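Local coordinates for LysM domain protein (Mycobacterium smegmatis, PDB 4OIT), which binds mannose as a beta-prism II lectin, assembling into a domain-swapped dimer whose subunits share sheets and sugar sites, at residues T46-R55 with V65-V73. Numbering follows the deposited sequence.
Sequences TGTNGQDVVR and VLYTAEKPV. With BMA (beta-D-mannopyranose), chain I; MAN (alpha-D-mannopyranose), chain F.
A classic beta bulge marks the antiparallel hairpin of the mannose-binding prism sheet where strands 53-55 and 65-68 meet: Val54 and Arg55 both face Tyr67. Tyr67 N donates to Arg55 O at 3.0 Å, while Tyr67 O takes Val54 N at 3.0 Å. One step on, Ala69 N reaches Asp52 O, so the pairing carries past the end of the strand.

The Arg55 guanidinium lies over Tyr67 CB and the near rim of the ring, offset but only 15° from parallel, with NH2 3.9 Å from Tyr67 CG. Its CG sits between the backbone N and the carbonyl carbon (chi1 73°), starting the extended chain on Tyr67's side of the sheet. Val65 CG1 flanks the opposite ring face. Tyr67 OH accepts from O4 of beta-D-mannopyranose at 2.5 Å; Gln59, Asp61 and Asn63 bind the same sugar.

Away from the sugar, Leu66 sets CB against Val53 CG1 (3.8 Å) and CD2 beside the hydroxyls of Thr46 and Thr48, which bond each other and, in turn, Leu34 N and Gly32 O. Asp52 OD2 and Lys71 NZ form a salt bridge at 3.2 Å whose hydrogen bond is weak. Pro72, like Val65 to Tyr67, pairs with a strand of the second subunit, whose Arg55 NH1 makes a salt bridge to Glu70 OE2.

Flanked by Arg55 and Val65, Tyr67 also bonds Gln59 OE1 through its hydroxyl, which probably orients that group to accept from the sugar.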
loop_
_atom_site.group_PDB
_atom_site.type_symbol
_atom_site.label_atom_id
_atom_site.label_comp_id
_atom_site.label_asym_id
_atom_site.label_seq_id
_atom_site.Cartn_x
_atom_site.Cartn_y
_atom_site.Cartn_z
ATOM N N THR B 46 -15.708 5.759 -10.602
ATOM C CA THR B 46 -15.535 6.071 -9.179
ATOM C C THR B 46 -14.857 7.426 -8.950
ATOM O O THR B 46 -14.793 7.906 -7.815
ATOM C CB THR B 46 -14.681 4.999 -8.477
ATOM O OG1 THR B 46 -13.463 4.806 -9.207
ATOM C CG2 THR B 46 -15.440 3.685 -8.387
ATOM N N GLY B 47 -14.333 8.021 -10.018
ATOM C CA GLY B 47 -13.678 9.323 -9.943
ATOM C C GLY B 47 -12.408 9.294 -9.116
ATOM O O GLY B 47 -12.038 10.294 -8.506
ATOM N N THR B 48 -11.736 8.146 -9.108
ATOM C CA THR B 48 -10.532 7.947 -8.297
ATOM C C THR B 48 -9.248 8.118 -9.113
ATOM O O THR B 48 -8.177 7.676 -8.695
ATOM C CB THR B 48 -10.546 6.560 -7.622
ATOM O OG1 THR B 48 -10.838 5.548 -8.597
ATOM C CG2 THR B 48 -11.594 6.518 -6.524
ATOM N N ASN B 49 -9.365 8.758 -10.277
ATOM C CA ASN B 49 -8.203 9.102 -11.104
ATOM C C ASN B 49 -7.195 9.978 -10.363
ATOM O O ASN B 49 -7.537 11.056 -9.885
ATOM C CB ASN B 49 -8.631 9.795 -12.406
ATOM C CG ASN B 49 -9.656 10.893 -12.184
ATOM O OD1 ASN B 49 -10.683 10.673 -11.538
ATOM N ND2 ASN B 49 -9.395 12.074 -12.733
ATOM N N GLY B 50 -5.954 9.504 -10.280
ATOM C CA GLY B 50 -4.884 10.205 -9.562
ATOM C C GLY B 50 -4.751 9.831 -8.092
ATOM O O GLY B 50 -3.943 10.420 -7.374
ATOM N N GLN B 51 -5.521 8.838 -7.646
ATOM C CA GLN B 51 -5.538 8.445 -6.230
ATOM C C GLN B 51 -4.806 7.123 -5.955
ATOM O O GLN B 51 -5.008 6.506 -4.910
ATOM C CB GLN B 51 -6.981 8.368 -5.721
ATOM C CG GLN B 51 -7.787 9.633 -5.967
ATOM C CD GLN B 51 -9.163 9.601 -5.326
ATOM O OE1 GLN B 51 -9.466 8.732 -4.510
ATOM N NE2 GLN B 51 -10.006 10.557 -5.698
ATOM N N ASP B 52 -3.967 6.697 -6.897
ATOM C CA ASP B 52 -3.062 5.548 -6.715
ATOM C C ASP B 52 -3.755 4.211 -6.416
ATOM O O ASP B 52 -3.165 3.335 -5.777
ATOM C CB ASP B 52 -2.044 5.846 -5.607
ATOM C CG ASP B 52 -1.282 7.128 -5.846
ATOM O OD1 ASP B 52 -0.737 7.297 -6.958
ATOM O OD2 ASP B 52 -1.221 7.962 -4.918
ATOM N N VAL B 53 -4.990 4.051 -6.881
ATOM C CA VAL B 53 -5.723 2.803 -6.681
ATOM C C VAL B 53 -5.064 1.719 -7.529
ATOM O O VAL B 53 -4.886 1.898 -8.732
ATOM C CB VAL B 53 -7.213 2.941 -7.061
ATOM C CG1 VAL B 53 -7.938 1.605 -6.948
ATOM C CG2 VAL B 53 -7.892 3.979 -6.180
ATOM N N VAL B 54 -4.694 0.606 -6.896
ATOM C CA VAL B 54 -4.028 -0.506 -7.597
ATOM C C VAL B 54 -4.825 -1.813 -7.621
ATOM O O VAL B 54 -4.479 -2.734 -8.362
ATOM C CB VAL B 54 -2.615 -0.787 -7.039
ATOM C CG1 VAL B 54 -1.710 0.408 -7.295
ATOM C CG2 VAL B 54 -2.657 -1.147 -5.556
ATOM N N ARG B 55 -5.871 -1.903 -6.807
ATOM C CA ARG B 55 -6.799 -3.028 -6.892
ATOM C C ARG B 55 -8.191 -2.640 -6.417
ATOM O O ARG B 55 -8.365 -1.675 -5.671
ATOM C CB ARG B 55 -6.283 -4.240 -6.106
ATOM C CG ARG B 55 -6.358 -4.113 -4.592
ATOM C CD ARG B 55 -5.941 -5.413 -3.920
ATOM N NE ARG B 55 -5.975 -5.315 -2.461
ATOM C CZ ARG B 55 -5.064 -4.691 -1.717
ATOM N NH1 ARG B 55 -4.020 -4.082 -2.277
ATOM N NH2 ARG B 55 -5.200 -4.670 -0.397
ATOM N N VAL B 65 -14.289 -2.688 -2.404
ATOM C CA VAL B 65 -13.393 -1.618 -1.972
ATOM C C VAL B 65 -12.241 -1.388 -2.947
ATOM O O VAL B 65 -11.558 -2.330 -3.342
ATOM C CB VAL B 65 -12.771 -1.952 -0.600
ATOM C CG1 VAL B 65 -11.830 -0.848 -0.142
ATOM C CG2 VAL B 65 -13.852 -2.189 0.445
ATOM N N LEU B 66 -12.025 -0.127 -3.310
ATOM C CA LEU B 66 -10.836 0.278 -4.055
ATOM C C LEU B 66 -9.727 0.606 -3.063
ATOM O O LEU B 66 -9.909 1.454 -2.188
ATOM C CB LEU B 66 -11.120 1.502 -4.935
ATOM C CG LEU B 66 -11.655 1.235 -6.344
ATOM C CD1 LEU B 66 -12.960 0.457 -6.316
ATOM C CD2 LEU B 66 -11.833 2.549 -7.088
ATOM N N TYR B 67 -8.585 -0.065 -3.199
ATOM C CA TYR B 67 -7.432 0.178 -2.331
ATOM C C TYR B 67 -6.305 0.853 -3.092
ATOM O O TYR B 67 -6.123 0.618 -4.286
ATOM C CB TYR B 67 -6.906 -1.129 -1.740
ATOM C CG TYR B 67 -7.721 -1.656 -0.587
ATOM C CD1 TYR B 67 -7.549 -1.156 0.698
ATOM C CD2 TYR B 67 -8.656 -2.661 -0.781
ATOM C CE1 TYR B 67 -8.291 -1.641 1.760
ATOM C CE2 TYR B 67 -9.403 -3.153 0.272
ATOM C CZ TYR B 67 -9.216 -2.642 1.538
ATOM O OH TYR B 67 -9.956 -3.130 2.585
ATOM N N THR B 68 -5.545 1.682 -2.388
ATOM C CA THR B 68 -4.369 2.324 -2.960
ATOM C C THR B 68 -3.174 1.406 -2.802
ATOM O O THR B 68 -3.226 0.416 -2.070
ATOM C CB THR B 68 -4.031 3.663 -2.278
ATOM O OG1 THR B 68 -3.536 3.424 -0.954
ATOM C CG2 THR B 68 -5.253 4.573 -2.220
ATOM N N ALA B 69 -2.096 1.745 -3.497
ATOM C CA ALA B 69 -0.825 1.061 -3.305
ATOM C C ALA B 69 -0.148 1.631 -2.075
ATOM O O ALA B 69 -0.486 2.726 -1.615
ATOM C CB ALA B 69 0.076 1.238 -4.512
ATOM N N GLU B 70 0.808 0.884 -1.543
ATOM C CA GLU B 70 1.685 1.407 -0.511
ATOM C C GLU B 70 2.621 2.387 -1.197
ATOM O O GLU B 70 3.347 2.015 -2.119
ATOM C CB GLU B 70 2.468 0.284 0.162
ATOM C CG GLU B 70 1.578 -0.691 0.916
ATOM C CD GLU B 70 2.350 -1.833 1.543
ATOM O OE1 GLU B 70 3.272 -2.372 0.891
ATOM O OE2 GLU B 70 2.036 -2.197 2.699
ATOM N N LYS B 71 2.566 3.643 -0.770
ATOM C CA LYS B 71 3.337 4.714 -1.396
ATOM C C LYS B 71 4.660 4.916 -0.661
ATOM O O LYS B 71 4.673 5.036 0.566
ATOM C CB LYS B 71 2.544 6.026 -1.389
ATOM C CG LYS B 71 1.131 5.906 -1.943
ATOM C CD LYS B 71 0.322 7.176 -1.716
ATOM C CE LYS B 71 -1.172 6.922 -1.889
ATOM N NZ LYS B 71 -1.983 8.173 -1.850
ATOM N N PRO B 72 5.781 4.957 -1.407
ATOM C CA PRO B 72 7.051 5.283 -0.780
ATOM C C PRO B 72 7.129 6.777 -0.482
ATOM O O PRO B 72 6.980 7.590 -1.391
ATOM C CB PRO B 72 8.078 4.882 -1.841
ATOM C CG PRO B 72 7.364 5.053 -3.137
ATOM C CD PRO B 72 5.916 4.754 -2.862
ATOM N N VAL B 73 7.341 7.121 0.784
ATOM C CA VAL B 73 7.405 8.527 1.221
ATOM C C VAL B 73 8.801 8.970 1.681
ATOM O O VAL B 73 9.064 10.164 1.809
ATOM C CB VAL B 73 6.369 8.833 2.325
ATOM C CG1 VAL B 73 4.956 8.680 1.774
ATOM C CG2 VAL B 73 6.579 7.957 3.557
HETATM C C1 BMA I . -14.385 -1.545 6.354
HETATM C C2 BMA I . -13.835 -2.944 6.041
HETATM C C3 BMA I . -12.440 -2.749 5.466
HETATM C C4 BMA I . -12.383 -1.690 4.364
HETATM C C5 BMA I . -13.082 -0.359 4.675
HETATM C C6 BMA I . -13.450 0.245 3.326
HETATM O O1 BMA I . -15.725 -1.433 6.922
HETATM O O2 BMA I . -14.686 -3.631 5.083
HETATM O O3 BMA I . -11.942 -3.993 4.940
HETATM O O4 BMA I . -11.001 -1.373 4.109
HETATM O O5 BMA I . -14.283 -0.412 5.465
HETATM O O6 BMA I . -13.474 1.670 3.423
HETATM C C1 MAN F . 12.595 2.136 -6.542
HETATM C C2 MAN F . 12.340 0.713 -6.037
HETATM C C3 MAN F . 10.990 0.679 -5.322
HETATM C C4 MAN F . 10.854 1.818 -4.318
HETATM C C5 MAN F . 11.182 3.147 -5.004
HETATM C C6 MAN F . 11.065 4.308 -4.031
HETATM O O1 MAN F . 11.913 2.229 -7.812
HETATM O O2 MAN F . 13.352 0.384 -5.114
HETATM O O3 MAN F . 10.808 -0.545 -4.645
HETATM O O4 MAN F . 9.538 1.837 -3.814
HETATM O O5 MAN F . 12.550 3.108 -5.496
HETATM O O6 MAN F . 10.607 5.420 -4.766
#